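Local coordinates for transglutaminase-like domain-containing protein (Streptococcus suis, PDB 4XZ7) that probably acts as a transglutaminase, cross-linking glutamine and lysine side chains, and is a homodimeric virulence factor with antiphagocytic properties, at residues F191-I202 and L375-V383; Y247-T257 and K261-T270. One frame throughout, in Å; residues are numbered along the deposited sequence.

Contact 1 of 2, residues F191-I202 and L375-V383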
loop_
_atom_site.group_PDB
_atom_site.type_symbol
_atom_site.label_atom_id
_atom_site.label_comp_id
_atom_site.label_asym_id
_atom_site.label_seq_id
_atom_site.Cartn_x
_atom_site.Cartn_y
_atom_site.Cartn_z
ATOM N N PHE B 191 -1.902 0.392 21.561
ATOM C CA PHE B 191 -0.721 0.998 22.168
ATOM C C PHE B 191 -0.476 0.441 23.571
ATOM O O PHE B 191 0.666 0.114 23.938
ATOM C CB PHE B 191 -0.852 2.524 22.218
ATOM C CG PHE B 191 0.388 3.223 22.719
ATOM C CD1 PHE B 191 1.406 3.562 21.845
ATOM C CD2 PHE B 191 0.542 3.526 24.070
ATOM C CE1 PHE B 191 2.553 4.202 22.297
ATOM C CE2 PHE B 191 1.683 4.159 24.534
ATOM C CZ PHE B 191 2.695 4.499 23.646
ATOM N N ILE B 192 -1.543 0.329 24.353
ATOM C CA ILE B 192 -1.453 -0.274 25.675
ATOM C C ILE B 192 -1.013 -1.745 25.591
ATOM O O ILE B 192 -0.196 -2.195 26.399
ATOM C CB ILE B 192 -2.789 -0.161 26.419
ATOM C CG1 ILE B 192 -3.100 1.315 26.676
ATOM C CG2 ILE B 192 -2.735 -0.920 27.735
ATOM C CD1 ILE B 192 -4.554 1.588 26.985
ATOM N N ALA B 193 -1.511 -2.493 24.606
ATOM C CA ALA B 193 -1.092 -3.897 24.499
ATOM C C ALA B 193 0.399 -3.996 24.138
ATOM O O ALA B 193 1.127 -4.856 24.646
ATOM C CB ALA B 193 -1.943 -4.639 23.482
ATOM N N ASN B 194 0.858 -3.093 23.279
ATOM C CA ASN B 194 2.287 -3.005 23.007
ATOM C C ASN B 194 3.115 -2.673 24.258
ATOM O O ASN B 194 4.187 -3.255 24.475
ATOM C CB ASN B 194 2.559 -1.976 21.917
ATOM C CG ASN B 194 3.916 -2.168 21.279
ATOM O OD1 ASN B 194 4.180 -3.201 20.675
ATOM N ND2 ASN B 194 4.791 -1.184 21.432
ATOM N N ASP B 195 2.622 -1.744 25.079
ATOM C CA ASP B 195 3.277 -1.411 26.341
ATOM C C ASP B 195 3.342 -2.637 27.237
ATOM O O ASP B 195 4.274 -2.795 28.050
ATOM C CB ASP B 195 2.546 -0.284 27.065
ATOM C CG ASP B 195 3.153 1.074 26.793
ATOM O OD1 ASP B 195 4.086 1.166 25.961
ATOM O OD2 ASP B 195 2.684 2.057 27.405
ATOM N N ASP B 196 2.357 -3.516 27.085
ATOM C CA ASP B 196 2.392 -4.759 27.843
ATOM C C ASP B 196 3.493 -5.672 27.325
ATOM O O ASP B 196 4.243 -6.247 28.113
ATOM C CB ASP B 196 1.050 -5.487 27.804
ATOM C CG ASP B 196 0.982 -6.615 28.822
ATOM O OD1 ASP B 196 0.911 -6.318 30.043
ATOM O OD2 ASP B 196 1.020 -7.792 28.399
ATOM N N LEU B 197 3.583 -5.808 26.005
ATOM C CA LEU B 197 4.680 -6.558 25.383
ATOM C C LEU B 197 6.066 -6.078 25.845
ATOM O O LEU B 197 6.970 -6.887 26.098
ATOM C CB LEU B 197 4.570 -6.463 23.865
ATOM C CG LEU B 197 3.968 -7.633 23.080
ATOM C CD1 LEU B 197 3.156 -8.546 23.938
ATOM C CD2 LEU B 197 3.120 -7.107 21.921
ATOM N N ILE B 198 6.225 -4.763 25.971
ATOM C CA ILE B 198 7.482 -4.189 26.443
ATOM C C ILE B 198 7.735 -4.556 27.893
ATOM O O ILE B 198 8.852 -4.942 28.254
ATOM C CB ILE B 198 7.486 -2.662 26.298
ATOM C CG1 ILE B 198 7.419 -2.288 24.817
ATOM C CG2 ILE B 198 8.721 -2.070 26.922
ATOM C CD1 ILE B 198 7.144 -0.842 24.604
ATOM N N HIS B 199 6.692 -4.428 28.716
ATOM C CA HIS B 199 6.753 -4.822 30.122
ATOM C C HIS B 199 7.241 -6.264 30.242
ATOM O O HIS B 199 8.120 -6.573 31.054
ATOM C CB HIS B 199 5.379 -4.668 30.786
ATOM C CG HIS B 199 5.435 -4.470 32.270
ATOM N ND1 HIS B 199 5.886 -5.443 33.138
ATOM C CD2 HIS B 199 5.078 -3.415 33.041
ATOM C CE1 HIS B 199 5.816 -4.993 34.378
ATOM N NE2 HIS B 199 5.326 -3.767 34.347
ATOM N N LYS B 200 6.686 -7.144 29.419
ATOM C CA LYS B 200 7.106 -8.539 29.431
ATOM C C LYS B 200 8.563 -8.695 29.002
ATOM O O LYS B 200 9.279 -9.540 29.553
ATOM C CB LYS B 200 6.197 -9.377 28.537
ATOM C CG LYS B 200 4.931 -9.849 29.245
ATOM C CD LYS B 200 3.922 -10.451 28.277
ATOM C CE LYS B 200 2.656 -10.868 29.012
ATOM N NZ LYS B 200 1.617 -11.377 28.075
ATOM N N LEU B 201 9.017 -7.898 28.030
ATOM C CA LEU B 201 10.447 -7.948 27.688
ATOM C C LEU B 201 11.286 -7.539 28.902
ATOM O O LEU B 201 12.343 -8.112 29.151
ATOM C CB LEU B 201 10.786 -7.056 26.487
ATOM C CG LEU B 201 10.213 -7.451 25.128
ATOM C CD1 LEU B 201 10.553 -6.402 24.079
ATOM C CD2 LEU B 201 10.744 -8.816 24.708
ATOM N N ILE B 202 10.800 -6.556 29.658
ATOM C CA ILE B 202 11.507 -6.055 30.827
ATOM C C ILE B 202 11.601 -7.139 31.892
ATOM O O ILE B 202 12.665 -7.352 32.482
ATOM C CB ILE B 202 10.818 -4.813 31.425
ATOM C CG1 ILE B 202 10.972 -3.626 30.485
ATOM C CG2 ILE B 202 11.414 -4.474 32.778
ATOM C CD1 ILE B 202 10.378 -2.347 31.008
ATOM N N LEU B 375 4.216 10.025 28.717
ATOM C CA LEU B 375 3.108 10.753 28.076
ATOM C C LEU B 375 1.737 10.126 28.273
ATOM O O LEU B 375 0.743 10.829 28.462
ATOM C CB LEU B 375 3.347 10.907 26.568
ATOM C CG LEU B 375 4.429 11.889 26.116
ATOM C CD1 LEU B 375 4.240 12.226 24.634
ATOM C CD2 LEU B 375 4.436 13.152 26.981
ATOM N N PHE B 376 1.672 8.808 28.202
ATOM C CA PHE B 376 0.396 8.115 28.245
ATOM C C PHE B 376 0.623 6.740 28.827
ATOM O O PHE B 376 1.740 6.241 28.796
ATOM C CB PHE B 376 -0.203 8.037 26.836
ATOM C CG PHE B 376 -1.474 7.232 26.737
ATOM C CD1 PHE B 376 -2.698 7.794 27.055
ATOM C CD2 PHE B 376 -1.444 5.927 26.277
ATOM C CE1 PHE B 376 -3.870 7.051 26.944
ATOM C CE2 PHE B 376 -2.603 5.187 26.163
ATOM C CZ PHE B 376 -3.818 5.748 26.499
ATOM N N ASN B 377 -0.432 6.135 29.357
ATOM C CA ASN B 377 -0.327 4.848 30.026
ATOM C C ASN B 377 0.699 4.914 31.159
ATOM O O ASN B 377 1.412 3.941 31.425
ATOM C CB ASN B 377 0.040 3.751 29.022
ATOM C CG ASN B 377 -0.335 2.376 29.513
ATOM O OD1 ASN B 377 -1.144 2.244 30.428
ATOM N ND2 ASN B 377 0.259 1.344 28.923
ATOM N N LYS B 378 0.748 6.074 31.821
ATOM C CA LYS B 378 1.728 6.388 32.867
ATOM C C LYS B 378 1.795 5.354 33.985
ATOM O O LYS B 378 2.792 5.271 34.701
ATOM C CB LYS B 378 1.424 7.763 33.490
ATOM C CG LYS B 378 1.567 8.916 32.522
ATOM C CD LYS B 378 1.459 10.272 33.201
ATOM C CE LYS B 378 1.824 11.355 32.196
ATOM N NZ LYS B 378 1.969 12.681 32.829
ATOM N N GLU B 379 0.737 4.568 34.128
ATOM C CA GLU B 379 0.656 3.608 35.214
ATOM C C GLU B 379 1.626 2.454 35.016
ATOM O O GLU B 379 2.024 1.813 35.980
ATOM C CB GLU B 379 -0.771 3.073 35.353
ATOM C CG GLU B 379 -1.030 1.785 34.582
ATOM C CD GLU B 379 -1.283 0.607 35.504
ATOM O OE1 GLU B 379 -0.949 -0.534 35.117
ATOM O OE2 GLU B 379 -1.822 0.827 36.611
ATOM N N LYS B 380 2.024 2.187 33.776
ATOM C CA LYS B 380 2.886 1.038 33.533
ATOM C C LYS B 380 4.323 1.320 33.973
ATOM O O LYS B 380 5.161 0.415 33.988
ATOM C CB LYS B 380 2.837 0.620 32.061
ATOM C CG LYS B 380 2.441 -0.841 31.885
ATOM C CD LYS B 380 1.109 -1.131 32.579
ATOM C CE LYS B 380 0.989 -2.604 32.962
ATOM N NZ LYS B 380 1.360 -3.511 31.837
ATOM N N SER B 381 4.597 2.572 34.335
ATOM C CA SER B 381 5.845 2.933 35.006
ATOM C C SER B 381 6.128 1.984 36.170
ATOM O O SER B 381 5.224 1.626 36.925
ATOM C CB SER B 381 5.788 4.378 35.507
ATOM O OG SER B 381 6.866 4.669 36.385
ATOM N N LEU B 382 7.384 1.572 36.291
ATOM C CA LEU B 382 7.787 0.584 37.283
ATOM C C LEU B 382 8.423 1.241 38.485
ATOM O O LEU B 382 8.896 0.569 39.400
ATOM C CB LEU B 382 8.760 -0.415 36.666
ATOM C CG LEU B 382 8.202 -1.143 35.443
ATOM C CD1 LEU B 382 9.167 -1.029 34.283
ATOM C CD2 LEU B 382 7.930 -2.592 35.801
ATOM N N VAL B 383 8.442 2.566 38.468
ATOM C CA VAL B 383 9.049 3.335 39.543
ATOM C C VAL B 383 8.049 4.347 40.093
ATOM O O VAL B 383 8.431 5.377 40.651
ATOM C CB VAL B 383 10.327 4.061 39.060
ATOM C CG1 VAL B 383 11.423 3.048 38.728
ATOM C CG2 VAL B 383 10.015 4.942 37.843
HETATM O O HOH W 1 0.335 -1.577 29.200
#

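Contact 2 of 2, residues Y247-T257 and K261-T270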
loop_
_atom_site.group_PDB
_atom_site.type_symbol
_atom_site.label_atom_id
_atom_site.label_comp_id
_atom_site.label_asym_id
_atom_site.label_seq_id
_atom_site.Cartn_x
_atom_site.Cartn_y
_atom_site.Cartn_z
ATOM N N TYR B 247 11.413 -1.518 5.730
ATOM C CA TYR B 247 12.152 -0.581 6.573
ATOM C C TYR B 247 11.254 -0.065 7.702
ATOM O O TYR B 247 11.636 -0.035 8.889
ATOM C CB TYR B 247 12.697 0.602 5.765
ATOM C CG TYR B 247 13.324 1.655 6.655
ATOM C CD1 TYR B 247 14.623 1.512 7.132
ATOM C CD2 TYR B 247 12.602 2.768 7.047
ATOM C CE1 TYR B 247 15.190 2.470 7.968
ATOM C CE2 TYR B 247 13.148 3.719 7.879
ATOM C CZ TYR B 247 14.437 3.574 8.336
ATOM O OH TYR B 247 14.953 4.543 9.161
ATOM N N TYR B 248 10.044 0.307 7.329
ATOM C CA TYR B 248 9.099 0.837 8.293
ATOM C C TYR B 248 8.621 -0.273 9.227
ATOM O O TYR B 248 8.471 -0.051 10.435
ATOM C CB TYR B 248 7.939 1.522 7.551
ATOM C CG TYR B 248 8.502 2.550 6.604
ATOM C CD1 TYR B 248 9.159 3.657 7.098
ATOM C CD2 TYR B 248 8.451 2.377 5.230
ATOM C CE1 TYR B 248 9.720 4.586 6.269
ATOM C CE2 TYR B 248 9.011 3.322 4.372
ATOM C CZ TYR B 248 9.649 4.421 4.910
ATOM O OH TYR B 248 10.222 5.384 4.108
ATOM N N LEU B 249 8.433 -1.477 8.687
ATOM C CA LEU B 249 8.026 -2.608 9.527
ATOM C C LEU B 249 9.110 -3.019 10.530
ATOM O O LEU B 249 8.818 -3.645 11.566
ATOM C CB LEU B 249 7.664 -3.814 8.671
ATOM C CG LEU B 249 6.429 -3.667 7.795
ATOM C CD1 LEU B 249 6.385 -4.855 6.823
ATOM C CD2 LEU B 249 5.213 -3.660 8.688
ATOM N N GLY B 250 10.363 -2.699 10.220
ATOM C CA GLY B 250 11.443 -3.003 11.145
ATOM C C GLY B 250 11.798 -1.850 12.067
ATOM O O GLY B 250 12.612 -2.020 13.000
ATOM N N SER B 251 11.213 -0.675 11.798
ATOM C CA SER B 251 11.576 0.547 12.522
ATOM C C SER B 251 10.517 1.082 13.490
ATOM O O SER B 251 10.841 1.881 14.379
ATOM C CB SER B 251 11.914 1.658 11.527
ATOM O OG SER B 251 13.015 1.295 10.708
ATOM N N ASP B 252 9.254 0.676 13.314
ATOM C CA ASP B 252 8.196 1.255 14.131
ATOM C C ASP B 252 8.025 0.534 15.464
ATOM O O ASP B 252 8.709 -0.450 15.754
ATOM C CB ASP B 252 6.850 1.320 13.375
ATOM C CG ASP B 252 6.187 -0.041 13.148
ATOM O OD1 ASP B 252 6.493 -1.030 13.836
ATOM O OD2 ASP B 252 5.305 -0.105 12.263
ATOM N N LEU B 253 7.072 1.013 16.246
ATOM C CA LEU B 253 6.948 0.610 17.637
ATOM C C LEU B 253 6.557 -0.851 17.813
ATOM O O LEU B 253 6.603 -1.366 18.925
ATOM C CB LEU B 253 5.941 1.496 18.365
ATOM C CG LEU B 253 4.443 1.442 18.046
ATOM C CD1 LEU B 253 3.672 2.218 19.139
ATOM C CD2 LEU B 253 4.122 2.027 16.680
ATOM N N PHE B 254 6.189 -1.516 16.719
ATOM C CA PHE B 254 5.739 -2.906 16.794
ATOM C C PHE B 254 6.806 -3.906 16.369
ATOM O O PHE B 254 6.608 -5.119 16.459
ATOM C CB PHE B 254 4.507 -3.098 15.926
ATOM C CG PHE B 254 3.370 -2.191 16.293
ATOM C CD1 PHE B 254 2.804 -2.240 17.567
ATOM C CD2 PHE B 254 2.860 -1.302 15.376
ATOM C CE1 PHE B 254 1.756 -1.412 17.902
ATOM C CE2 PHE B 254 1.802 -0.473 15.712
ATOM C CZ PHE B 254 1.254 -0.529 16.974
ATOM N N ALA B 255 7.933 -3.391 15.901
ATOM C CA ALA B 255 8.932 -4.224 15.262
ATOM C C ALA B 255 9.559 -5.262 16.215
ATOM O O ALA B 255 9.602 -6.447 15.891
ATOM C CB ALA B 255 10.006 -3.357 14.649
ATOM N N VAL B 256 10.073 -4.858 17.366
ATOM C CA VAL B 256 10.701 -5.900 18.181
ATOM C C VAL B 256 9.663 -6.610 19.046
ATOM O O VAL B 256 9.840 -7.771 19.405
ATOM C CB VAL B 256 11.900 -5.370 19.040
ATOM C CG1 VAL B 256 12.197 -3.912 18.770
ATOM C CG2 VAL B 256 11.768 -5.711 20.539
ATOM N N THR B 257 8.545 -5.945 19.312
ATOM C CA THR B 257 7.552 -6.488 20.228
ATOM C C THR B 257 6.617 -7.505 19.570
ATOM O O THR B 257 6.475 -8.613 20.061
ATOM C CB THR B 257 6.714 -5.367 20.850
ATOM O OG1 THR B 257 6.380 -4.394 19.847
ATOM C CG2 THR B 257 7.491 -4.699 21.975
ATOM N N LYS B 261 11.361 -8.808 14.789
ATOM C CA LYS B 261 12.330 -8.636 13.730
ATOM C C LYS B 261 12.393 -7.147 13.484
ATOM O O LYS B 261 11.361 -6.501 13.251
ATOM C CB LYS B 261 11.914 -9.392 12.466
ATOM C CG LYS B 261 12.967 -9.474 11.372
ATOM C CD LYS B 261 12.390 -10.272 10.195
ATOM C CE LYS B 261 13.417 -10.571 9.131
ATOM N NZ LYS B 261 12.717 -11.112 7.941
ATOM N N ALA B 262 13.594 -6.590 13.539
ATOM C CA ALA B 262 13.701 -5.141 13.608
ATOM C C ALA B 262 15.051 -4.629 13.127
ATOM O O ALA B 262 16.010 -5.399 12.973
ATOM C CB ALA B 262 13.439 -4.669 15.044
ATOM N N MET B 263 15.089 -3.354 12.858
ATOM C CA MET B 263 16.287 -2.626 12.599
ATOM C C MET B 263 16.537 -1.615 13.683
ATOM O O MET B 263 15.810 -1.573 14.610
ATOM C CB MET B 263 16.193 -1.948 11.264
ATOM C CG MET B 263 16.437 -2.903 10.169
ATOM S SD MET B 263 15.954 -2.395 8.564
ATOM C CE MET B 263 16.711 -0.841 8.339
ATOM N N CYS B 264 17.564 -0.813 13.512
ATOM C CA CYS B 264 18.060 0.075 14.545
ATOM C C CYS B 264 17.028 0.992 15.215
ATOM O O CYS B 264 17.005 1.080 16.397
ATOM C CB CYS B 264 19.310 0.859 14.099
ATOM S SG CYS B 264 19.091 2.058 12.789
ATOM N N VAL B 265 16.195 1.646 14.435
ATOM C CA VAL B 265 15.190 2.498 14.979
ATOM C C VAL B 265 14.223 1.684 15.806
ATOM O O VAL B 265 13.880 2.090 16.859
ATOM C CB VAL B 265 14.466 3.350 13.928
ATOM C CG1 VAL B 265 13.323 4.110 14.558
ATOM C CG2 VAL B 265 15.430 4.321 13.288
ATOM N N GLY B 266 13.844 0.513 15.333
ATOM C CA GLY B 266 12.984 -0.345 16.134
ATOM C C GLY B 266 13.579 -0.695 17.486
ATOM O O GLY B 266 12.990 -0.415 18.532
ATOM N N PHE B 267 14.759 -1.313 17.466
ATOM C CA PHE B 267 15.499 -1.577 18.702
ATOM C C PHE B 267 15.569 -0.366 19.633
ATOM O O PHE B 267 15.299 -0.481 20.819
ATOM C CB PHE B 267 16.919 -2.020 18.382
ATOM C CG PHE B 267 17.052 -3.470 18.026
ATOM C CD1 PHE B 267 17.463 -4.391 18.981
ATOM C CD2 PHE B 267 16.822 -3.905 16.726
ATOM C CE1 PHE B 267 17.623 -5.726 18.651
ATOM C CE2 PHE B 267 16.979 -5.243 16.382
ATOM C CZ PHE B 267 17.385 -6.156 17.341
ATOM N N SER B 268 15.939 0.789 19.094
ATOM C CA SER B 268 16.145 1.992 19.903
ATOM C C SER B 268 14.830 2.543 20.466
ATOM O O SER B 268 14.798 3.082 21.579
ATOM C CB SER B 268 16.853 3.083 19.087
ATOM O OG SER B 268 18.110 2.629 18.581
ATOM N N THR B 269 13.747 2.416 19.705
ATOM C CA THR B 269 12.445 2.913 20.170
ATOM C C THR B 269 11.874 2.036 21.286
ATOM O O THR B 269 11.373 2.538 22.299
ATOM C CB THR B 269 11.436 2.988 19.021
ATOM O OG1 THR B 269 11.951 3.847 17.989
ATOM C CG2 THR B 269 10.090 3.494 19.520
ATOM N N THR B 270 11.974 0.723 21.111
ATOM C CA THR B 270 11.549 -0.193 22.160
ATOM C C THR B 270 12.408 -0.002 23.415
ATOM O O THR B 270 11.897 -0.018 24.535
ATOM C CB THR B 270 11.637 -1.650 21.691
ATOM O OG1 THR B 270 10.752 -1.829 20.589
ATOM C CG2 THR B 270 11.237 -2.622 22.821
HETATM O O HOH W 2 9.765 3.914 15.919
HETATM O O HOH W 3 15.679 1.348 11.623
HETATM O O HOH W 4 8.175 -0.881 21.202
#

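Contact 1 of 2, residues F191-I202 and L375-V383
Asp195 OD2 is gripped from two quarters: Asn377 ND2 donates to its anti lone pair at 2.9 Å (N-H...O 154°), and Arg273 of helix 264-277 makes a salt bridge to the same oxygen. The carboxylate and the amide lie nearly coplanar, and Arg273 also binds Phe376 O, so one guanidinium ties both segments together. Asn377 ND2 also donates to a water at 2.9 Å, which in turn donates to Ile192 O; both N-H groups of the amide are thus used. Lys380 crosses the His199 side chain at about a right angle, and bends at chi2 (55°) and chi4 (-48°) bring its NZ back to 3.4 Å from Asp196 OD1; Lys200 makes a longer bridge to Asp196 OD2. Past Lys380, Leu382 CD2 presses close to His199 NE2 at 3.2 Å, while Leu382 CD1 and Ile202 CD1 meet tip to tip at 3.7 Å. At the other end Phe191 CD2 lies at the edge of the Phe376 ring, 3.8 Å from Phe376 CD2, and Phe107 of the second subunit meets both rings. The arrangement is that of a C-terminal loop laid along one flank of helix 188-205, with a salt-bridge network joining Lys380 of the loop to Asp196 and Lys200 of the helix.

Contact 2 of 2, residues Y247-T257 and K261-T270
The Tyr247 ring is approached obliquely by Met263 CE, 3.4 Å from Tyr247 CD1, while Ser251 OG sits over the centre of one face and Tyr248 CE1 lies in plane at the edge. The bend at chi3 (53°) turns the Met263 methyl against that ring; across the core, the Phe267 ring takes Ala262 O and Met263 O at its edge. This is the helical heart of the transglutaminase-like fold: helix 264-270 starts at Cys264, which packs on His295, consistent with the nucleophile position at a helix start in papain-like enzymes. Helices 247-251 and 264-270 run nearly parallel, crossing at -22°, and their axes approach to 7.9 Å. Gly250 O accepts a nearly straight bond from Met263 N (2.8 Å, 173°) and also receives a CA-H...O contact from Gly266, which has no side chain to hold the backbones apart. Further along, Ala255 O accepts from Lys261 N at 3.1 Å, and Ala255 CB touches Ala262 CB. Water completes the seam: one molecule donates to Ser251 OG and accepts from Val265 N in the first turn of helix 264-270, another donates to both Ser251 O and Thr269 OG1. Val256 and Thr270 meet tip to tip, and a third water lies 2.8 Å from both Leu253 O, to which it donates, and Thr270 OG1.

How the contacts relate
The centres of the two contacts lie about 16 Å apart. Along the chain the order is 191-202, 247-257, 261-270 and 375-383, so the segments of contact 1 bracket both segments of contact 2. Helix 188-205 joins them directly: Asn194 OD1 and Thr257 OG1 are 2.6 Å apart, a probable hydrogen bond, and Asn194 ND2 probably donates to Leu253 O. Helix 264-277 is the other shared element, its start belonging to contact 2 and its later residues Arg273 and Met277 meeting contact 1. The C-terminal loop is thus tied to the helix that begins at Cys264. Both contacts also reach the second subunit, placing this helical core beside the dimer interface.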